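Long-range contact in 4-dehydrase (PDB 2PO3), which takes part in desosamine biosynthesis, binding a TDP-sugar as a pyridoxal phosphate aldimine, and probably acts as an aminotransferase: residues A[68-73]-A[209-214]. Numbering follows the deposited sequence.
Sequences RHAVAT and AVVTDD
H69 and V71 exchange paired backbone hydrogen bonds with T212 and V210, joining 68-73 to 209-214 as antiparallel strands whose axes approach to 4.7 Å. T212 N donates to H69 O and V210 N to V71 O, each with an N-H...O angle of 162°. Between these pairs, A70 faces V211 in a non-hydrogen-bonded pair, and A70 CB rests 3.6 Å from V211 CG1 on the side covered by helix 52-65. Helix 215-225 packs over the other face, against H69, V71 and T212. Strand 69-73 is the outermost strand on this side of the mixed central sheet at the core of the large domain, as in other PLP-dependent aminotransferases of this fold, and strand 208-212 links it to strand 191-195. Where the strands end, D213 OD1 accepts from R68 N at 2.7 Å and lies over one face of the R68 guanidinium, toward its rim, the two planes 16° apart. This salt bridge relies on charge alone, R68 NE lying 3.6 Å from D213 OD1 with no N-H aimed at it. An alanine in place of D213 would probably leave R68 N without this acceptor and the guanidinium without its stacked countercharge. H69 NE2 gives D213 O a weak hydrogen bond of 3.0 Å, the ring turning its edge to that oxygen.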
# COMPACT_ATOMS: atom_id res chain seq x y z
N ARG A 68 -20.56 11.55 3.14
CA ARG A 68 -21.24 10.26 3.10
C ARG A 68 -20.36 9.08 2.83
O ARG A 68 -20.67 7.98 3.30
CB ARG A 68 -22.33 10.22 2.05
CG ARG A 68 -23.38 11.27 2.32
CD ARG A 68 -24.29 11.57 1.13
NE ARG A 68 -24.79 12.94 1.22
CZ ARG A 68 -24.64 13.84 0.26
NH1 ARG A 68 -24.02 13.54 -0.88
NH2 ARG A 68 -25.12 15.07 0.45
N HIS A 69 -19.30 9.29 2.06
CA HIS A 69 -18.46 8.16 1.74
C HIS A 69 -16.98 8.25 2.08
O HIS A 69 -16.38 9.31 2.07
CB HIS A 69 -18.61 7.85 0.23
CG HIS A 69 -19.95 8.23 -0.35
ND1 HIS A 69 -20.96 7.30 -0.56
CD2 HIS A 69 -20.43 9.45 -0.78
CE1 HIS A 69 -22.00 7.95 -1.09
NE2 HIS A 69 -21.72 9.24 -1.22
N ALA A 70 -16.41 7.06 2.34
CA ALA A 70 -15.00 6.84 2.64
C ALA A 70 -14.54 5.47 2.21
O ALA A 70 -15.20 4.47 2.47
CB ALA A 70 -14.69 6.94 4.12
N VAL A 71 -13.38 5.42 1.58
CA VAL A 71 -12.77 4.18 1.14
C VAL A 71 -11.44 4.12 1.91
O VAL A 71 -10.63 5.03 1.73
CB VAL A 71 -12.51 4.21 -0.37
CG1 VAL A 71 -11.80 2.96 -0.84
CG2 VAL A 71 -13.79 4.44 -1.17
N ALA A 72 -11.25 3.11 2.77
CA ALA A 72 -10.07 2.88 3.59
C ALA A 72 -8.91 2.39 2.71
O ALA A 72 -9.11 1.57 1.81
CB ALA A 72 -10.41 1.92 4.74
N THR A 73 -7.68 2.90 2.91
CA THR A 73 -6.57 2.50 2.06
C THR A 73 -5.36 2.06 2.86
O THR A 73 -5.29 2.24 4.07
CB THR A 73 -6.19 3.67 1.08
OG1 THR A 73 -5.74 4.81 1.79
CG2 THR A 73 -7.31 4.12 0.13
N ALA A 209 -7.51 7.11 3.87
CA ALA A 209 -8.92 7.17 3.47
C ALA A 209 -9.18 8.34 2.57
O ALA A 209 -8.75 9.47 2.85
CB ALA A 209 -9.88 7.39 4.61
N VAL A 210 -9.93 8.05 1.52
CA VAL A 210 -10.35 9.05 0.56
C VAL A 210 -11.81 9.25 0.90
O VAL A 210 -12.57 8.28 0.87
CB VAL A 210 -10.19 8.56 -0.86
CG1 VAL A 210 -10.46 9.69 -1.85
CG2 VAL A 210 -8.77 8.05 -1.04
N VAL A 211 -12.16 10.49 1.25
CA VAL A 211 -13.53 10.82 1.61
C VAL A 211 -14.19 11.79 0.62
O VAL A 211 -13.57 12.74 0.14
CB VAL A 211 -13.69 11.32 3.04
CG1 VAL A 211 -13.25 10.27 4.05
CG2 VAL A 211 -12.96 12.65 3.22
N THR A 212 -15.46 11.54 0.35
CA THR A 212 -16.20 12.38 -0.57
C THR A 212 -17.69 12.21 -0.44
O THR A 212 -18.18 11.17 0.04
CB THR A 212 -15.80 12.03 -2.02
OG1 THR A 212 -16.38 12.96 -2.92
CG2 THR A 212 -16.23 10.59 -2.36
N ASP A 213 -18.43 13.22 -0.91
CA ASP A 213 -19.88 13.15 -0.87
C ASP A 213 -20.40 12.55 -2.18
O ASP A 213 -21.55 12.09 -2.29
CB ASP A 213 -20.49 14.52 -0.52
CG ASP A 213 -21.02 14.63 0.88
OD1 ASP A 213 -21.29 13.66 1.60
OD2 ASP A 213 -21.19 15.88 1.23
N ASP A 214 -19.51 12.55 -3.18
CA ASP A 214 -19.74 12.04 -4.53
C ASP A 214 -19.69 10.52 -4.63
O ASP A 214 -18.62 9.92 -4.72
CB ASP A 214 -18.67 12.63 -5.45
CG ASP A 214 -18.99 12.37 -6.88
OD1 ASP A 214 -19.76 11.52 -7.24
OD2 ASP A 214 -18.33 13.14 -7.68